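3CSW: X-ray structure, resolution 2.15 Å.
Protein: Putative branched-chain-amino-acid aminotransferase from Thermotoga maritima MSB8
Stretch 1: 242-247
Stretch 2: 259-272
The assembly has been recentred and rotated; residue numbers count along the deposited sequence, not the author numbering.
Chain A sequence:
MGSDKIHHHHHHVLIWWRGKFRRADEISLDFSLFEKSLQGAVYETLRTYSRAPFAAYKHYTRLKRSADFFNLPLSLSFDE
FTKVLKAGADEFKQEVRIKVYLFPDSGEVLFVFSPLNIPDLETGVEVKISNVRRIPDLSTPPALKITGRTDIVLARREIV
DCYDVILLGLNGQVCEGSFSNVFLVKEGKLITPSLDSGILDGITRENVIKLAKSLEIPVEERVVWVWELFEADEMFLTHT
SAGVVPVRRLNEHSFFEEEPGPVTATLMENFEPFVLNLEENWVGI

Stretch 1 242-247: AGVVPV
Stretch 2 259-272: EPGPVTATLMENFE

Strand 243-247 packs against helix 262-272 of the same chain, running nearly antiparallel to it (154° between N-to-C directions) with the axes 8.1 Å apart at closest approach. The register pairs G243 with F271, V244 with M268 (CA to CA 5.4 Å) and P246 with P260. No hydrogen bond crosses the interface; apolar packing joins the two, burying 337 Å² in total. G243, V244, P246, T264 and F271 are buried, M268 partly exposed.

The extended backbone alternates its side chains, so V244 and P246 point toward the helix while V245 and V247 point away. V244 has the largest surface covered by the other stretch, 91 Å². Its chi1 is t (172°), and valine's branching lets its two methyls reach different neighbours: CG1 lies 4.0 Å from T264 CG2, and CG2 lies 4.3 Å from F271 CD1. Between them, V244 CB meets M268 CB at 3.7 Å.

M268 is selenomethionine, with chi angles p, t, m (76°, -179°, -67°). This path carries its SE to 3.5 Å from P246 CG and its CE to 3.6 Å from V244 O, so one flexible side chain spans both strand residues. The ring of P246, puckered C-gamma exo, restrains phi (-69°) to a value compatible with an extended strand, and psi is 142°; its CB also packs 4.0 Å from P260 CB and 3.9 Å from T264 CG2. With chi1 m (-53°), T264 offers that methyl to the strand, while its OG1 is hydrogen-bonded elsewhere in the structure.

F271, chi1 t and chi2 79°, has a flat, apolar ring that reaches the strand's glycine end, bringing CE2 to 4.0 Å from G243 CA. Glycine suits this place twice over: phi 82°, psi -123° would jam a CB against the preceding carbonyl, and that CB would lie only 3.4 Å from F271 CE2.

G261 occupies the N-cap position, and regular i to i+4 bonds follow, beginning with A265 N to G261 O (3.0 Å).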

ATOM      1  N   ALA A 242     -16.786 -10.954 -27.628  1.00 32.31           N
ATOM      2  CA  ALA A 242     -18.008 -10.198 -27.806  1.00 30.81           C
ATOM      3  C   ALA A 242     -17.829  -8.775 -28.335  1.00 32.62           C
ATOM      4  O   ALA A 242     -18.783  -8.204 -28.827  1.00 34.02           O
ATOM      5  CB  ALA A 242     -18.795 -10.174 -26.480  1.00 31.06           C
ATOM      6  N   GLY A 243     -16.632  -8.199 -28.251  1.00 32.87           N
ATOM      7  CA  GLY A 243     -16.413  -6.821 -28.711  1.00 32.77           C
ATOM      8  C   GLY A 243     -16.834  -5.809 -27.647  1.00 31.48           C
ATOM      9  O   GLY A 243     -16.341  -5.871 -26.528  1.00 33.04           O
ATOM     10  N   VAL A 244     -17.750  -4.898 -27.984  1.00 29.92           N
ATOM     11  CA  VAL A 244     -18.266  -3.907 -27.015  1.00 29.93           C
ATOM     12  C   VAL A 244     -19.506  -4.455 -26.311  1.00 30.17           C
ATOM     13  O   VAL A 244     -20.441  -4.877 -26.965  1.00 29.45           O
ATOM     14  CB  VAL A 244     -18.593  -2.552 -27.683  1.00 31.21           C
ATOM     15  CG1 VAL A 244     -19.319  -1.604 -26.701  1.00 29.00           C
ATOM     16  CG2 VAL A 244     -17.338  -1.913 -28.240  1.00 28.52           C
ATOM     17  N   VAL A 245     -19.490  -4.458 -24.977  1.00 31.11           N
ATOM     18  CA  VAL A 245     -20.565  -4.999 -24.170  1.00 29.95           C
ATOM     19  C   VAL A 245     -21.109  -3.890 -23.263  1.00 31.23           C
ATOM     20  O   VAL A 245     -20.442  -3.468 -22.316  1.00 31.35           O
ATOM     21  CB  VAL A 245     -20.093  -6.242 -23.349  1.00 32.42           C
ATOM     22  CG1 VAL A 245     -21.238  -6.836 -22.525  1.00 27.49           C
ATOM     23  CG2 VAL A 245     -19.513  -7.327 -24.297  1.00 24.64           C
ATOM     24  N   PRO A 246     -22.330  -3.404 -23.547  1.00 30.30           N
ATOM     25  CA  PRO A 246     -22.895  -2.334 -22.734  1.00 30.48           C
ATOM     26  C   PRO A 246     -23.250  -2.811 -21.340  1.00 30.87           C
ATOM     27  O   PRO A 246     -23.709  -3.947 -21.186  1.00 29.56           O
ATOM     28  CB  PRO A 246     -24.183  -1.942 -23.485  1.00 31.13           C
ATOM     29  CG  PRO A 246     -24.190  -2.684 -24.711  1.00 29.48           C
ATOM     30  CD  PRO A 246     -23.256  -3.825 -24.605  1.00 32.05           C
ATOM     31  N   VAL A 247     -23.029  -1.953 -20.344  1.00 31.48           N
ATOM     32  CA  VAL A 247     -23.359  -2.277 -18.959  1.00 30.89           C
ATOM     33  C   VAL A 247     -24.594  -1.490 -18.572  1.00 30.58           C
ATOM     34  O   VAL A 247     -24.575  -0.251 -18.547  1.00 31.27           O
ATOM     35  CB  VAL A 247     -22.200  -1.970 -17.959  1.00 31.73           C
ATOM     36  CG1 VAL A 247     -22.673  -2.156 -16.498  1.00 25.06           C
ATOM     37  CG2 VAL A 247     -20.928  -2.845 -18.263  1.00 23.43           C
ATOM     38  N   GLU A 259     -32.257   0.916 -23.619  1.00 45.73           N
ATOM     39  CA  GLU A 259     -31.316   1.269 -24.674  1.00 44.36           C
ATOM     40  C   GLU A 259     -29.966   1.662 -24.112  1.00 40.42           C
ATOM     41  O   GLU A 259     -29.909   2.453 -23.188  1.00 41.13           O
ATOM     42  CB  GLU A 259     -31.860   2.446 -25.487  1.00 46.31           C
ATOM     43  CG  GLU A 259     -33.003   2.091 -26.421  1.00 56.31           C
ATOM     44  CD  GLU A 259     -32.558   1.247 -27.616  1.00 68.95           C
ATOM     45  OE1 GLU A 259     -31.345   1.264 -27.961  1.00 73.20           O
ATOM     46  OE2 GLU A 259     -33.435   0.575 -28.217  1.00 76.89           O
ATOM     47  N   PRO A 260     -28.874   1.110 -24.665  1.00 36.91           N
ATOM     48  CA  PRO A 260     -27.550   1.587 -24.280  1.00 36.34           C
ATOM     49  C   PRO A 260     -27.392   3.051 -24.616  1.00 34.65           C
ATOM     50  O   PRO A 260     -28.045   3.555 -25.532  1.00 35.60           O
ATOM     51  CB  PRO A 260     -26.596   0.755 -25.141  1.00 35.91           C
ATOM     52  CG  PRO A 260     -27.372  -0.408 -25.548  1.00 37.01           C
ATOM     53  CD  PRO A 260     -28.796   0.003 -25.625  1.00 36.51           C
ATOM     54  N   GLY A 261     -26.520   3.734 -23.897  1.00 33.25           N
ATOM     55  CA  GLY A 261     -26.306   5.141 -24.174  1.00 32.32           C
ATOM     56  C   GLY A 261     -25.749   5.341 -25.566  1.00 31.88           C
ATOM     57  O   GLY A 261     -25.254   4.393 -26.203  1.00 31.40           O
ATOM     58  N   PRO A 262     -25.786   6.584 -26.036  1.00 32.33           N
ATOM     59  CA  PRO A 262     -25.422   6.943 -27.416  1.00 31.94           C
ATOM     60  C   PRO A 262     -23.969   6.739 -27.836  1.00 31.07           C
ATOM     61  O   PRO A 262     -23.715   6.387 -28.992  1.00 29.96           O
ATOM     62  CB  PRO A 262     -25.815   8.426 -27.513  1.00 32.95           C
ATOM     63  CG  PRO A 262     -25.869   8.911 -26.097  1.00 32.67           C
ATOM     64  CD  PRO A 262     -26.219   7.749 -25.242  1.00 32.03           C
ATOM     65  N   VAL A 263     -23.015   6.997 -26.945  1.00 32.63           N
ATOM     66  CA  VAL A 263     -21.607   6.798 -27.289  1.00 30.40           C
ATOM     67  C   VAL A 263     -21.344   5.295 -27.423  1.00 31.84           C
ATOM     68  O   VAL A 263     -20.685   4.871 -28.374  1.00 33.40           O
ATOM     69  CB  VAL A 263     -20.638   7.481 -26.264  1.00 31.03           C
ATOM     70  CG1 VAL A 263     -19.183   7.116 -26.537  1.00 29.30           C
ATOM     71  CG2 VAL A 263     -20.827   8.993 -26.284  1.00 27.82           C
ATOM     72  N   THR A 264     -21.882   4.499 -26.487  1.00 32.18           N
ATOM     73  CA  THR A 264     -21.726   3.035 -26.493  1.00 31.23           C
ATOM     74  C   THR A 264     -22.329   2.433 -27.747  1.00 32.34           C
ATOM     75  O   THR A 264     -21.740   1.521 -28.359  1.00 34.23           O
ATOM     76  CB  THR A 264     -22.436   2.365 -25.304  1.00 33.06           C
ATOM     77  OG1 THR A 264     -22.007   2.965 -24.075  1.00 33.11           O
ATOM     78  CG2 THR A 264     -22.188   0.835 -25.269  1.00 28.10           C
ATOM     79  N   ALA A 265     -23.508   2.943 -28.112  1.00 33.08           N
ATOM     80  CA  ALA A 265     -24.261   2.488 -29.276  1.00 31.22           C
ATOM     81  C   ALA A 265     -23.519   2.759 -30.591  1.00 30.44           C
ATOM     82  O   ALA A 265     -23.485   1.896 -31.447  1.00 32.77           O
ATOM     83  CB  ALA A 265     -25.680   3.138 -29.288  1.00 30.75           C
ATOM     84  N   THR A 266     -22.924   3.937 -30.755  1.00 30.57           N
ATOM     85  CA  THR A 266     -22.146   4.228 -31.948  1.00 31.49           C
ATOM     86  C   THR A 266     -20.914   3.348 -32.038  1.00 32.62           C
ATOM     87  O   THR A 266     -20.566   2.856 -33.119  1.00 34.59           O
ATOM     88  CB  THR A 266     -21.630   5.658 -31.971  1.00 32.78           C
ATOM     89  OG1 THR A 266     -22.655   6.534 -31.517  1.00 41.27           O
ATOM     90  CG2 THR A 266     -21.239   6.051 -33.397  1.00 35.35           C
ATOM     91  N   LEU A 267     -20.232   3.176 -30.911  1.00 32.68           N
ATOM     92  CA  LEU A 267     -19.017   2.370 -30.888  1.00 33.62           C
ATOM     93  C   LEU A 267     -19.341   0.917 -31.229  1.00 35.11           C
ATOM     94  O   LEU A 267     -18.621   0.301 -32.027  1.00 35.83           O
ATOM     95  CB  LEU A 267     -18.268   2.487 -29.544  1.00 33.03           C
ATOM     96  CG  LEU A 267     -17.664   3.869 -29.244  1.00 30.87           C
ATOM     97  CD1 LEU A 267     -17.276   4.022 -27.767  1.00 26.28           C
ATOM     98  CD2 LEU A 267     -16.470   4.200 -30.160  1.00 30.23           C
HETATM   99  N   MSE A 268     -20.425   0.370 -30.682  1.00 36.19           N
HETATM  100  CA  MSE A 268     -20.691  -1.052 -30.931  1.00 39.52           C
HETATM  101  C   MSE A 268     -21.247  -1.320 -32.333  1.00 39.70           C
HETATM  102  O   MSE A 268     -20.991  -2.368 -32.893  1.00 41.47           O
HETATM  103  CB  MSE A 268     -21.494  -1.731 -29.795  1.00 38.66           C
HETATM  104  CG  MSE A 268     -22.934  -1.467 -29.698  1.00 44.84           C
HETATM  105 SE   MSE A 268     -23.747  -2.394 -28.158  0.75 42.71          SE
HETATM  106  CE  MSE A 268     -23.540  -4.152 -28.708  1.00 24.73           C
ATOM    107  N   GLU A 269     -21.949  -0.364 -32.931  1.00 40.52           N
ATOM    108  CA  GLU A 269     -22.398  -0.562 -34.297  1.00 44.20           C
ATOM    109  C   GLU A 269     -21.233  -0.407 -35.291  1.00 41.53           C
ATOM    110  O   GLU A 269     -21.177  -1.119 -36.293  1.00 40.66           O
ATOM    111  CB  GLU A 269     -23.616   0.312 -34.634  1.00 43.83           C
ATOM    112  CG  GLU A 269     -23.379   1.813 -34.716  1.00 53.85           C
ATOM    113  CD  GLU A 269     -24.692   2.643 -34.747  1.00 54.28           C
ATOM    114  OE1 GLU A 269     -25.733   2.152 -34.231  1.00 65.92           O
ATOM    115  OE2 GLU A 269     -24.666   3.800 -35.262  1.00 66.85           O
ATOM    116  N   ASN A 270     -20.281   0.474 -34.979  1.00 38.68           N
ATOM    117  CA  ASN A 270     -19.123   0.716 -35.846  1.00 35.21           C
ATOM    118  C   ASN A 270     -17.924  -0.192 -35.616  1.00 34.40           C
ATOM    119  O   ASN A 270     -16.985  -0.189 -36.417  1.00 33.40           O
ATOM    120  CB  ASN A 270     -18.700   2.181 -35.715  1.00 35.35           C
ATOM    121  CG  ASN A 270     -19.668   3.127 -36.430  1.00 37.50           C
ATOM    122  OD1 ASN A 270     -19.681   3.161 -37.647  1.00 41.70           O
ATOM    123  ND2 ASN A 270     -20.476   3.877 -35.682  1.00 36.43           N
ATOM    124  N   PHE A 271     -17.953  -0.977 -34.531  1.00 35.02           N
ATOM    125  CA  PHE A 271     -16.799  -1.796 -34.126  1.00 34.60           C
ATOM    126  C   PHE A 271     -16.354  -2.788 -35.205  1.00 35.51           C
ATOM    127  O   PHE A 271     -15.217  -2.739 -35.680  1.00 35.50           O
ATOM    128  CB  PHE A 271     -17.072  -2.535 -32.796  1.00 32.91           C
ATOM    129  CG  PHE A 271     -15.909  -3.362 -32.318  1.00 31.16           C
ATOM    130  CD1 PHE A 271     -14.828  -2.761 -31.683  1.00 32.34           C
ATOM    131  CD2 PHE A 271     -15.866  -4.726 -32.542  1.00 30.21           C
ATOM    132  CE1 PHE A 271     -13.742  -3.511 -31.276  1.00 32.19           C
ATOM    133  CE2 PHE A 271     -14.775  -5.478 -32.125  1.00 32.59           C
ATOM    134  CZ  PHE A 271     -13.720  -4.876 -31.497  1.00 28.87           C
ATOM    135  N   GLU A 272     -17.250  -3.689 -35.586  1.00 38.00           N
ATOM    136  CA  GLU A 272     -16.909  -4.750 -36.536  1.00 39.96           C
ATOM    137  C   GLU A 272     -16.443  -4.230 -37.915  1.00 37.89           C
ATOM    138  O   GLU A 272     -15.393  -4.670 -38.404  1.00 37.18           O
ATOM    139  CB  GLU A 272     -18.052  -5.758 -36.654  1.00 40.00           C
ATOM    140  CG  GLU A 272     -17.665  -7.035 -37.399  1.00 46.40           C
ATOM    141  CD  GLU A 272     -18.693  -8.153 -37.268  1.00 45.52           C
ATOM    142  OE1 GLU A 272     -19.230  -8.345 -36.152  1.00 57.30           O
ATOM    143  OE2 GLU A 272     -18.933  -8.860 -38.275  1.00 58.32           O
TER